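PDB 4CCW: carboxyl esterase NP from Bacillus subtilis, which hydrolyses carboxylic esters, naproxen esters among them, to an alcohol and a carboxylate. Local coordinates for residues L64-M69 with F196-F200; G90-K94 with G203-Q207; S153-L159 with I246-A252; D164-A169 with K180-W184. All coordinates share one frame; numbering follows the deposited sequence.

Overall arrangement
The four contacts sit at different depths in an alpha/beta hydrolase fold; 1 and 4 hold residues of the ligand pocket. Interactions 1, 2 and 3 are largely buried, while interaction 4 lies only partly buried between two short helices. Interactions 1 and 2 share helix 194-205 and touch each other, as L64 N reaches D91 OD2. Interactions 1 and 4 both line the bound (2-hydroxyethoxy)acetic acid with phenylalanines, and F200 packs on F181. Interaction 3 meets interaction 4 where I246 packs on F165. The chemistry shifts accordingly: an aromatic cluster beside a polar network in 1, a lysine on helix-end carbonyls in 2, one tyrosine-to-carbonyl bond in 3, and a ring stack in 4.

Interaction 1 (L64-M69 with F196-F200); sequences LFSSTM and FVKQF. With VKC ((2-hydroxyethoxy)acetic acid), chain B.
F65 and F200 bring the loop 64-69 against helix 194-205, their CA atoms 6.1 Å apart; four residues on in the loop, and four back in the helix, M69 lies nearest F196. F196 turns its edge onto one face of the F65 ring, planes at 79°, with F196 CZ 3.6 Å from F65 CD2, while OXT of the ligand lies over the opposite face. F65 presents its own edge to the face of F200 in an offset edge-to-face pair, F65 CE1 to F200 CE1 3.6 Å. L64 O sits at the edge of F200 and shares a water with F200 O. Q199 extends straight from the helix, CG anti to the backbone N (chi1 -180°), and its amide splits its work: NE2 donates to S66 OG at 2.9 Å, and OE1 accepts from T68 OG1 at 2.7 Å. Were Q199 an alanine, S66 and T68 would probably lose these mates, and Y17 and S24, which also bond that amide, would have one partner fewer. S66 OG makes three bonds, also donating to F65 O and accepting from T68 N in an ST turn, which implies that the polar loop behind the pocket's aromatic wall is firmly fixed.

Interaction 2 (G90-K94 with G203-Q207); sequences GDKNK and GVMWQ
The indole of W206 has N93 O at its edge, in the ring plane and 4.0 Å from CZ3, while the aliphatic chain of K92 arrives obliquely, CD 3.6 Å from W206 CE3. The ring thus meets the loop 90-94 along its benzene part, touching a backbone carbonyl and the methylenes of a lysine but not its charge. K92 starts with CG anti to the backbone N (chi1 -164°) and then bends at each following torsion, a curl that brings the ammonium round to the C-terminal end of helix 194-205. There NZ donates twice, to G203 O at 2.8 Å and to W206 O at 3.0 Å. The first carbonyl is met from above its plane, the second more nearly head-on, with a C=O...N angle of 153°. W206 is the first residue to leave helical geometry, and its N returns a weak bond to the same G203 O. A positive charge on carbonyls at this end of a helix should be electrostatically welcome, since the helix dipole is negative there. G203 suits the crossing: a CB on it would stand only 3.3 Å from K92 CG, a tight fit. On the loop side, D91 OD1 takes a weak bond from K92 N, while D91 OD2 accepts from L64 N and ties this loop to the pocket loop 64-69. The contact therefore joins the connection between strands 82-86 and 96-97 to the end of helix 194-205, with helix 12-24 alongside, where N13 touches W206 and both Y18 and Y21 touch K94.

Interaction 3 (S153-L159 with I246-A252); sequences SPAETFL and IYDPHSA
Y247 meets P154 where the loops following two adjacent parallel strands, 146-152 and 236-241, come together at the C-terminal edge of the central sheet. The side chains of Y247 and P154 cross at about a right angle, and the tyrosine OH donates to P154 O over 2.7 Å, in the carbonyl plane and on a lone pair. The same hydroxyl also touches the proline ring, 3.3 Å from P154 CD. With CG set between the backbone N and the carbonyl carbon (chi1 43°), the ring reaches across to the other loop, and I246 CG1 lies over the centre of one of its faces. I246 CD1 itself touches P154 O at 3.6 Å. Further along, L159 points its CD1 into the first turn of helix 249-259, 3.4 Å from A252 N and 3.6 Å from S251 CB, while its carbonyl oxygen is buried without a polar partner. That turn is capped by D248, whose OD1 accepts from S251 N at 3.0 Å, met from above the carboxylate plane. S153 OG bonds H273 O, linking the loop to the residue that is probably the proton acceptor. Such pairing of loops at the carboxyl ends of neighbouring strands is typical of the alpha/beta hydrolase fold, which builds its active site along this edge.

Interaction 4 (D164-A169 with K180-W184); sequences DFYKYA and KFLNW. With VKC ((2-hydroxyethoxy)acetic acid), chain B.
Y168 and W184 lie flat on one another in an offset stack, the tyrosine ring and the five-membered ring of the indole 3.9 Å apart at their centroids and only 15° from parallel. Y168 CD2 comes down over the indole, 3.3 Å from W184 CD2, and W184 CB adds a CH-pi contact over the face of the tyrosine. The indole gets there because CG of W184 stands anti to its own backbone N (chi1 170°), which sends the ring toward helix 163-171. Its far end, CH2, lies at the edge of the F165 ring and 3.6 Å from F165 CA, the two side chains crossing at about a right angle. CZ2 meets D164 CB, and a water joins W184 NE1 to D164 OD2. Helices 163-171 and 177-185 belong to the insertion after strand 146-152 that forms the cap over the active site in many alpha/beta hydrolases; their short segments run roughly antiparallel, at 143° with axes 10.0 Å apart. A serine in place of W184 would probably leave the face of Y168 without its stacking partner, open a gap beside F165 and lose the water link to D164. Beside the stack, F181 CD1 packs on Y168 CB at 3.8 Å. F181 and F165 carry their rings on to the bound (2-hydroxyethoxy)acetic acid, CZ of F181 being 3.4 Å from the ligand's CA and CZ of F165 3.6 Å from its CG, while A169 CB approaches the hydroxyl end, OE1.

Interaction 1 (L64-M69 with F196-F200)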
# COMPACT_ATOMS: atom_id res chain seq x y z
N LEU A 64 -3.35 -6.64 2.60
CA LEU A 64 -3.16 -8.10 2.64
C LEU A 64 -2.01 -8.63 1.78
O LEU A 64 -1.72 -9.83 1.81
CB LEU A 64 -4.46 -8.85 2.30
CG LEU A 64 -5.76 -8.46 3.02
CD1 LEU A 64 -6.86 -9.38 2.52
CD2 LEU A 64 -5.63 -8.53 4.54
N PHE A 65 -1.35 -7.72 1.05
CA PHE A 65 -0.35 -8.09 0.04
C PHE A 65 1.10 -8.04 0.56
O PHE A 65 1.96 -8.72 0.02
CB PHE A 65 -0.48 -7.18 -1.20
CG PHE A 65 -1.44 -7.69 -2.25
CD1 PHE A 65 -2.49 -8.54 -1.93
CD2 PHE A 65 -1.28 -7.30 -3.58
CE1 PHE A 65 -3.37 -8.99 -2.91
CE2 PHE A 65 -2.15 -7.76 -4.57
CZ PHE A 65 -3.19 -8.60 -4.23
N SER A 66 1.34 -7.25 1.60
CA SER A 66 2.68 -6.96 2.15
C SER A 66 3.60 -6.18 1.20
O SER A 66 3.29 -5.96 0.02
CB SER A 66 3.40 -8.24 2.65
OG SER A 66 4.06 -8.91 1.59
N SER A 67 4.78 -5.81 1.71
CA SER A 67 5.79 -5.10 0.94
C SER A 67 6.39 -5.92 -0.20
O SER A 67 7.00 -5.37 -1.11
CB SER A 67 6.90 -4.63 1.86
OG SER A 67 6.44 -3.58 2.67
N THR A 68 6.21 -7.24 -0.16
CA THR A 68 6.77 -8.11 -1.19
C THR A 68 6.14 -7.86 -2.57
O THR A 68 6.70 -8.31 -3.57
CB THR A 68 6.61 -9.60 -0.85
OG1 THR A 68 5.21 -9.92 -0.80
CG2 THR A 68 7.28 -9.94 0.47
N MET A 69 4.99 -7.16 -2.60
CA MET A 69 4.26 -6.91 -3.85
C MET A 69 5.00 -6.01 -4.83
O MET A 69 4.65 -5.96 -6.00
CB MET A 69 2.86 -6.33 -3.60
CG MET A 69 2.84 -4.90 -3.09
SD MET A 69 1.20 -4.16 -3.24
CE MET A 69 1.16 -3.61 -4.95
N PHE A 196 4.16 -15.31 -5.17
CA PHE A 196 3.48 -14.20 -4.53
C PHE A 196 2.07 -14.62 -4.11
O PHE A 196 1.62 -14.28 -3.01
CB PHE A 196 3.42 -12.97 -5.43
CG PHE A 196 2.69 -11.82 -4.79
CD1 PHE A 196 3.30 -11.05 -3.81
CD2 PHE A 196 1.37 -11.54 -5.14
CE1 PHE A 196 2.62 -10.01 -3.19
CE2 PHE A 196 0.68 -10.51 -4.52
CZ PHE A 196 1.31 -9.74 -3.55
N VAL A 197 1.38 -15.34 -4.98
CA VAL A 197 0.02 -15.80 -4.70
C VAL A 197 0.02 -16.77 -3.53
O VAL A 197 -0.87 -16.70 -2.67
CB VAL A 197 -0.68 -16.44 -5.93
CG1 VAL A 197 -2.05 -16.99 -5.55
CG2 VAL A 197 -0.83 -15.43 -7.06
N LYS A 198 0.99 -17.69 -3.50
CA LYS A 198 1.15 -18.62 -2.39
C LYS A 198 1.24 -17.89 -1.05
O LYS A 198 0.66 -18.33 -0.06
CB LYS A 198 2.38 -19.52 -2.57
CG LYS A 198 2.13 -20.77 -3.40
CD LYS A 198 3.36 -21.67 -3.38
CE LYS A 198 3.11 -23.00 -4.08
NZ LYS A 198 4.14 -24.02 -3.74
N GLN A 199 1.98 -16.77 -1.04
CA GLN A 199 2.08 -15.93 0.15
C GLN A 199 0.75 -15.28 0.52
O GLN A 199 0.38 -15.22 1.69
CB GLN A 199 3.17 -14.86 -0.02
CG GLN A 199 3.34 -13.94 1.19
CD GLN A 199 4.08 -12.65 0.88
OE1 GLN A 199 4.64 -12.48 -0.20
NE2 GLN A 199 4.09 -11.75 1.84
N PHE A 200 0.05 -14.78 -0.49
CA PHE A 200 -1.24 -14.13 -0.26
C PHE A 200 -2.21 -15.14 0.35
O PHE A 200 -2.90 -14.84 1.33
CB PHE A 200 -1.77 -13.52 -1.56
CG PHE A 200 -3.16 -12.98 -1.46
CD1 PHE A 200 -3.43 -11.86 -0.67
CD2 PHE A 200 -4.21 -13.56 -2.17
CE1 PHE A 200 -4.72 -11.35 -0.57
CE2 PHE A 200 -5.50 -13.05 -2.07
CZ PHE A 200 -5.75 -11.94 -1.28
C VKC B . -6.78 -5.89 -1.36
O VKC B . -7.46 -4.87 -1.60
CA VKC B . -7.28 -6.86 -0.32
CD VKC B . -9.31 -6.59 2.63
CG VKC B . -9.14 -6.99 1.16
OAD VKC B . -8.14 -6.17 0.58
OE1 VKC B . -9.62 -7.74 3.44
OXT VKC B . -5.70 -6.12 -1.94
O HOH W 1 -2.92 -12.35 2.88

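Interaction 2 (G90-K94 with G203-Q207)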
# COMPACT_ATOMS: atom_id res chain seq x y z
N GLY A 90 -0.45 -3.54 11.64
CA GLY A 90 -1.78 -4.12 11.81
C GLY A 90 -2.31 -4.94 10.64
O GLY A 90 -3.27 -5.70 10.80
N ASP A 91 -1.68 -4.82 9.48
CA ASP A 91 -2.10 -5.55 8.27
C ASP A 91 -1.36 -6.90 8.20
O ASP A 91 -0.41 -7.13 8.94
CB ASP A 91 -1.86 -4.70 7.01
CG ASP A 91 -2.57 -5.24 5.78
OD1 ASP A 91 -3.60 -5.93 5.91
OD2 ASP A 91 -2.11 -4.97 4.65
N LYS A 92 -1.83 -7.79 7.33
CA LYS A 92 -1.25 -9.13 7.20
C LYS A 92 0.12 -9.10 6.52
O LYS A 92 0.23 -9.05 5.29
CB LYS A 92 -2.24 -10.06 6.46
CG LYS A 92 -1.95 -11.56 6.60
CD LYS A 92 -2.20 -12.10 8.01
CE LYS A 92 -3.62 -11.87 8.50
NZ LYS A 92 -4.64 -12.62 7.72
N ASN A 93 1.16 -9.11 7.35
CA ASN A 93 2.55 -8.93 6.93
C ASN A 93 3.49 -9.17 8.13
O ASN A 93 3.08 -9.75 9.12
CB ASN A 93 2.78 -7.53 6.32
CG ASN A 93 2.35 -6.40 7.24
OD1 ASN A 93 2.65 -6.42 8.44
ND2 ASN A 93 1.66 -5.40 6.69
N LYS A 94 4.72 -8.67 8.03
CA LYS A 94 5.74 -8.95 9.06
C LYS A 94 5.81 -7.90 10.18
O LYS A 94 6.53 -8.09 11.16
CB LYS A 94 7.12 -9.11 8.40
CG LYS A 94 7.39 -10.47 7.77
CD LYS A 94 8.88 -10.62 7.53
CE LYS A 94 9.26 -12.01 7.03
NZ LYS A 94 10.74 -12.22 7.04
N GLY A 203 -1.29 -15.88 3.94
CA GLY A 203 -1.76 -14.75 4.73
C GLY A 203 -3.21 -14.91 5.12
O GLY A 203 -3.56 -14.74 6.29
N VAL A 204 -4.06 -15.25 4.15
CA VAL A 204 -5.49 -15.44 4.38
C VAL A 204 -5.75 -16.59 5.35
O VAL A 204 -6.64 -16.50 6.20
CB VAL A 204 -6.25 -15.63 3.05
CG1 VAL A 204 -7.70 -16.02 3.30
CG2 VAL A 204 -6.18 -14.35 2.22
N MET A 205 -4.96 -17.65 5.24
CA MET A 205 -5.08 -18.81 6.14
C MET A 205 -4.59 -18.52 7.56
O MET A 205 -4.98 -19.21 8.51
CB MET A 205 -4.38 -20.04 5.54
CG MET A 205 -5.03 -20.56 4.26
SD MET A 205 -4.03 -21.77 3.36
CE MET A 205 -5.23 -22.46 2.22
N TRP A 206 -3.74 -17.50 7.71
CA TRP A 206 -3.24 -17.10 9.03
C TRP A 206 -4.21 -16.18 9.72
O TRP A 206 -4.21 -14.96 9.48
CB TRP A 206 -1.84 -16.48 8.91
CG TRP A 206 -1.21 -16.07 10.22
CD1 TRP A 206 -1.39 -16.66 11.48
CD2 TRP A 206 -0.25 -14.98 10.45
NE1 TRP A 206 -0.64 -16.02 12.43
CE2 TRP A 206 0.07 -15.01 11.88
CE3 TRP A 206 0.35 -14.03 9.64
CZ2 TRP A 206 0.95 -14.10 12.46
CZ3 TRP A 206 1.24 -13.12 10.24
CH2 TRP A 206 1.53 -13.16 11.61
N GLN A 207 -5.03 -16.76 10.59
CA GLN A 207 -6.17 -16.05 11.18
C GLN A 207 -6.12 -15.95 12.71
O GLN A 207 -6.94 -15.25 13.31
CB GLN A 207 -7.48 -16.71 10.74
CG GLN A 207 -7.72 -16.68 9.24
CD GLN A 207 -8.94 -17.47 8.81
OE1 GLN A 207 -8.82 -18.47 8.11
NE2 GLN A 207 -10.11 -17.01 9.24

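Interaction 3 (S153-L159 with I246-A252)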
# COMPACT_ATOMS: atom_id res chain seq x y z
N SER A 153 -4.70 3.59 -6.99
CA SER A 153 -5.88 2.78 -6.64
C SER A 153 -6.17 2.82 -5.12
O SER A 153 -6.27 1.77 -4.48
CB SER A 153 -5.64 1.32 -7.04
OG SER A 153 -5.28 1.22 -8.41
N PRO A 154 -6.31 4.03 -4.55
CA PRO A 154 -6.40 4.13 -3.08
C PRO A 154 -7.64 3.45 -2.49
O PRO A 154 -8.72 3.51 -3.08
CB PRO A 154 -6.50 5.63 -2.83
CG PRO A 154 -7.05 6.20 -4.11
CD PRO A 154 -6.41 5.36 -5.18
N ALA A 155 -7.48 2.86 -1.31
CA ALA A 155 -8.65 2.34 -0.59
C ALA A 155 -9.48 3.55 -0.20
O ALA A 155 -8.99 4.47 0.44
CB ALA A 155 -8.23 1.58 0.66
N GLU A 156 -10.74 3.55 -0.63
CA GLU A 156 -11.64 4.68 -0.45
C GLU A 156 -10.95 6.00 -0.78
O GLU A 156 -10.56 6.18 -1.93
CB GLU A 156 -12.33 4.61 0.92
CG GLU A 156 -13.35 3.48 0.93
CD GLU A 156 -14.42 3.63 2.01
OE1 GLU A 156 -14.20 4.36 2.99
OE2 GLU A 156 -15.49 3.03 1.84
N THR A 157 -10.74 6.88 0.20
CA THR A 157 -10.01 8.16 0.01
C THR A 157 -10.85 9.21 -0.74
O THR A 157 -11.20 10.25 -0.17
CB THR A 157 -8.63 7.94 -0.66
OG1 THR A 157 -7.88 6.99 0.11
CG2 THR A 157 -7.82 9.28 -0.78
N PHE A 158 -11.18 8.94 -2.00
CA PHE A 158 -12.05 9.84 -2.77
C PHE A 158 -13.51 9.40 -2.81
O PHE A 158 -14.42 10.23 -2.76
CB PHE A 158 -11.49 10.07 -4.18
CG PHE A 158 -10.08 10.56 -4.16
CD1 PHE A 158 -9.78 11.87 -3.77
CD2 PHE A 158 -9.03 9.70 -4.47
CE1 PHE A 158 -8.47 12.31 -3.71
CE2 PHE A 158 -7.72 10.15 -4.44
CZ PHE A 158 -7.44 11.45 -4.05
N LEU A 159 -13.75 8.10 -2.90
CA LEU A 159 -15.09 7.54 -2.97
C LEU A 159 -15.19 6.39 -1.99
O LEU A 159 -14.17 5.76 -1.71
CB LEU A 159 -15.38 6.95 -4.35
CG LEU A 159 -15.49 7.87 -5.56
CD1 LEU A 159 -15.86 7.02 -6.76
CD2 LEU A 159 -16.53 8.96 -5.31
N ILE A 246 -13.19 -1.66 -7.15
CA ILE A 246 -13.50 -1.29 -5.76
C ILE A 246 -14.37 -0.03 -5.68
O ILE A 246 -15.01 0.23 -4.65
CB ILE A 246 -12.25 -1.18 -4.83
CG1 ILE A 246 -11.38 0.05 -5.15
CG2 ILE A 246 -11.45 -2.51 -4.87
CD1 ILE A 246 -10.54 0.55 -3.97
N TYR A 247 -14.36 0.74 -6.77
CA TYR A 247 -15.28 1.86 -7.02
C TYR A 247 -15.16 2.22 -8.49
O TYR A 247 -14.39 1.58 -9.24
CB TYR A 247 -14.98 3.06 -6.08
CG TYR A 247 -13.50 3.36 -5.94
CD1 TYR A 247 -12.71 3.53 -7.09
CD2 TYR A 247 -12.91 3.45 -4.69
CE1 TYR A 247 -11.36 3.78 -6.98
CE2 TYR A 247 -11.56 3.72 -4.56
CZ TYR A 247 -10.79 3.89 -5.72
OH TYR A 247 -9.44 4.14 -5.61
N ASP A 248 -15.90 3.22 -8.94
CA ASP A 248 -15.81 3.65 -10.33
C ASP A 248 -14.60 4.57 -10.49
O ASP A 248 -14.51 5.60 -9.80
CB ASP A 248 -17.11 4.33 -10.76
CG ASP A 248 -17.09 4.76 -12.22
OD1 ASP A 248 -16.14 5.43 -12.67
OD2 ASP A 248 -18.05 4.45 -12.94
N PRO A 249 -13.63 4.18 -11.34
CA PRO A 249 -12.37 4.92 -11.33
C PRO A 249 -12.54 6.30 -11.94
O PRO A 249 -11.84 7.23 -11.56
CB PRO A 249 -11.42 4.06 -12.18
CG PRO A 249 -12.33 3.29 -13.10
CD PRO A 249 -13.60 3.06 -12.29
N HIS A 250 -13.48 6.44 -12.87
CA HIS A 250 -13.74 7.78 -13.45
C HIS A 250 -14.45 8.70 -12.49
O HIS A 250 -14.14 9.90 -12.40
CB HIS A 250 -14.41 7.68 -14.82
CG HIS A 250 -13.47 7.19 -15.89
ND1 HIS A 250 -12.59 8.00 -16.52
CD2 HIS A 250 -13.25 5.91 -16.41
CE1 HIS A 250 -11.87 7.29 -17.42
NE2 HIS A 250 -12.27 6.01 -17.34
N SER A 251 -15.38 8.15 -11.71
CA SER A 251 -15.99 8.91 -10.62
C SER A 251 -14.92 9.33 -9.61
O SER A 251 -14.97 10.45 -9.11
CB SER A 251 -17.08 8.09 -9.93
OG SER A 251 -17.96 7.53 -10.89
N ALA A 252 -13.98 8.44 -9.28
CA ALA A 252 -12.89 8.76 -8.36
C ALA A 252 -12.01 9.90 -8.87
O ALA A 252 -11.68 10.83 -8.13
CB ALA A 252 -12.03 7.53 -8.07

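Interaction 4 (D164-A169 with K180-W184)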
# COMPACT_ATOMS: atom_id res chain seq x y z
N ASP A 164 -19.48 -4.67 -3.15
CA ASP A 164 -18.85 -5.94 -3.53
C ASP A 164 -17.47 -6.10 -2.92
O ASP A 164 -17.04 -7.23 -2.64
CB ASP A 164 -18.77 -6.11 -5.06
CG ASP A 164 -20.03 -6.70 -5.64
OD1 ASP A 164 -20.93 -7.11 -4.87
OD2 ASP A 164 -20.13 -6.78 -6.89
N PHE A 165 -16.76 -4.99 -2.69
CA PHE A 165 -15.46 -5.09 -2.04
C PHE A 165 -15.60 -5.76 -0.68
O PHE A 165 -14.85 -6.69 -0.37
CB PHE A 165 -14.75 -3.75 -1.90
CG PHE A 165 -13.46 -3.84 -1.13
CD1 PHE A 165 -12.30 -4.34 -1.74
CD2 PHE A 165 -13.41 -3.50 0.23
CE1 PHE A 165 -11.11 -4.44 -1.01
CE2 PHE A 165 -12.23 -3.61 0.96
CZ PHE A 165 -11.08 -4.08 0.33
N TYR A 166 -16.54 -5.29 0.13
CA TYR A 166 -16.78 -5.91 1.44
C TYR A 166 -17.05 -7.41 1.35
O TYR A 166 -16.54 -8.20 2.17
CB TYR A 166 -17.95 -5.22 2.16
CG TYR A 166 -17.61 -3.82 2.62
CD1 TYR A 166 -16.82 -3.63 3.74
CD2 TYR A 166 -18.10 -2.69 1.96
CE1 TYR A 166 -16.48 -2.37 4.19
CE2 TYR A 166 -17.78 -1.40 2.43
CZ TYR A 166 -16.96 -1.25 3.53
OH TYR A 166 -16.61 -0.02 4.03
N LYS A 167 -17.85 -7.80 0.37
CA LYS A 167 -18.22 -9.20 0.18
C LYS A 167 -17.06 -10.09 -0.26
O LYS A 167 -16.86 -11.17 0.31
CB LYS A 167 -19.39 -9.30 -0.80
CG LYS A 167 -20.67 -8.70 -0.22
CD LYS A 167 -21.83 -8.77 -1.19
CE LYS A 167 -23.11 -8.27 -0.55
NZ LYS A 167 -23.08 -6.83 -0.12
N TYR A 168 -16.29 -9.65 -1.26
CA TYR A 168 -15.15 -10.45 -1.71
C TYR A 168 -14.06 -10.52 -0.65
O TYR A 168 -13.43 -11.57 -0.49
CB TYR A 168 -14.58 -9.95 -3.04
CG TYR A 168 -15.42 -10.35 -4.21
CD1 TYR A 168 -15.38 -11.66 -4.70
CD2 TYR A 168 -16.26 -9.43 -4.84
CE1 TYR A 168 -16.16 -12.04 -5.78
CE2 TYR A 168 -17.04 -9.80 -5.92
CZ TYR A 168 -16.99 -11.11 -6.39
OH TYR A 168 -17.76 -11.47 -7.46
N ALA A 169 -13.84 -9.41 0.06
CA ALA A 169 -12.84 -9.39 1.11
C ALA A 169 -13.24 -10.37 2.22
O ALA A 169 -12.42 -11.19 2.65
CB ALA A 169 -12.65 -7.99 1.67
N LYS A 180 -11.87 -16.53 -6.09
CA LYS A 180 -12.98 -15.63 -6.40
C LYS A 180 -12.53 -14.17 -6.34
O LYS A 180 -12.82 -13.40 -7.24
CB LYS A 180 -14.12 -15.81 -5.40
CG LYS A 180 -14.77 -17.19 -5.38
CD LYS A 180 -15.95 -17.28 -6.33
CE LYS A 180 -16.80 -18.49 -5.99
NZ LYS A 180 -17.79 -18.81 -7.05
N PHE A 181 -11.84 -13.81 -5.26
CA PHE A 181 -11.34 -12.45 -5.07
C PHE A 181 -10.44 -12.03 -6.24
O PHE A 181 -10.65 -10.97 -6.85
CB PHE A 181 -10.60 -12.37 -3.74
CG PHE A 181 -10.04 -11.01 -3.42
CD1 PHE A 181 -10.79 -10.08 -2.70
CD2 PHE A 181 -8.73 -10.68 -3.77
CE1 PHE A 181 -10.28 -8.84 -2.38
CE2 PHE A 181 -8.21 -9.44 -3.45
CZ PHE A 181 -8.98 -8.52 -2.75
N LEU A 182 -9.47 -12.87 -6.58
CA LEU A 182 -8.49 -12.52 -7.61
C LEU A 182 -9.07 -12.43 -9.03
O LEU A 182 -8.71 -11.54 -9.80
CB LEU A 182 -7.27 -13.46 -7.54
CG LEU A 182 -6.37 -13.26 -6.31
CD1 LEU A 182 -5.28 -14.32 -6.26
CD2 LEU A 182 -5.78 -11.85 -6.24
N ASN A 183 -9.99 -13.33 -9.35
CA ASN A 183 -10.65 -13.32 -10.65
C ASN A 183 -11.55 -12.10 -10.81
O ASN A 183 -11.71 -11.56 -11.91
CB ASN A 183 -11.44 -14.61 -10.87
CG ASN A 183 -10.53 -15.84 -10.98
OD1 ASN A 183 -9.30 -15.72 -11.03
ND2 ASN A 183 -11.13 -17.02 -11.02
N TRP A 184 -12.14 -11.67 -9.70
CA TRP A 184 -12.94 -10.45 -9.66
C TRP A 184 -12.08 -9.23 -9.84
O TRP A 184 -12.40 -8.37 -10.65
CB TRP A 184 -13.70 -10.39 -8.35
CG TRP A 184 -14.39 -9.08 -8.06
CD1 TRP A 184 -15.50 -8.52 -8.70
CD2 TRP A 184 -14.05 -8.12 -6.98
NE1 TRP A 184 -15.85 -7.33 -8.12
CE2 TRP A 184 -15.02 -7.03 -7.09
CE3 TRP A 184 -13.07 -8.07 -5.99
CZ2 TRP A 184 -15.00 -5.94 -6.22
CZ3 TRP A 184 -13.06 -6.96 -5.13
CH2 TRP A 184 -14.00 -5.92 -5.24
C VKC B . -6.78 -5.89 -1.36
O VKC B . -7.46 -4.87 -1.60
CA VKC B . -7.28 -6.86 -0.32
CD VKC B . -9.31 -6.59 2.63
CG VKC B . -9.14 -6.99 1.16
OAD VKC B . -8.14 -6.17 0.58
OE1 VKC B . -9.62 -7.74 3.44
OXT VKC B . -5.70 -6.12 -1.94
O HOH W 2 -18.32 -5.87 -8.45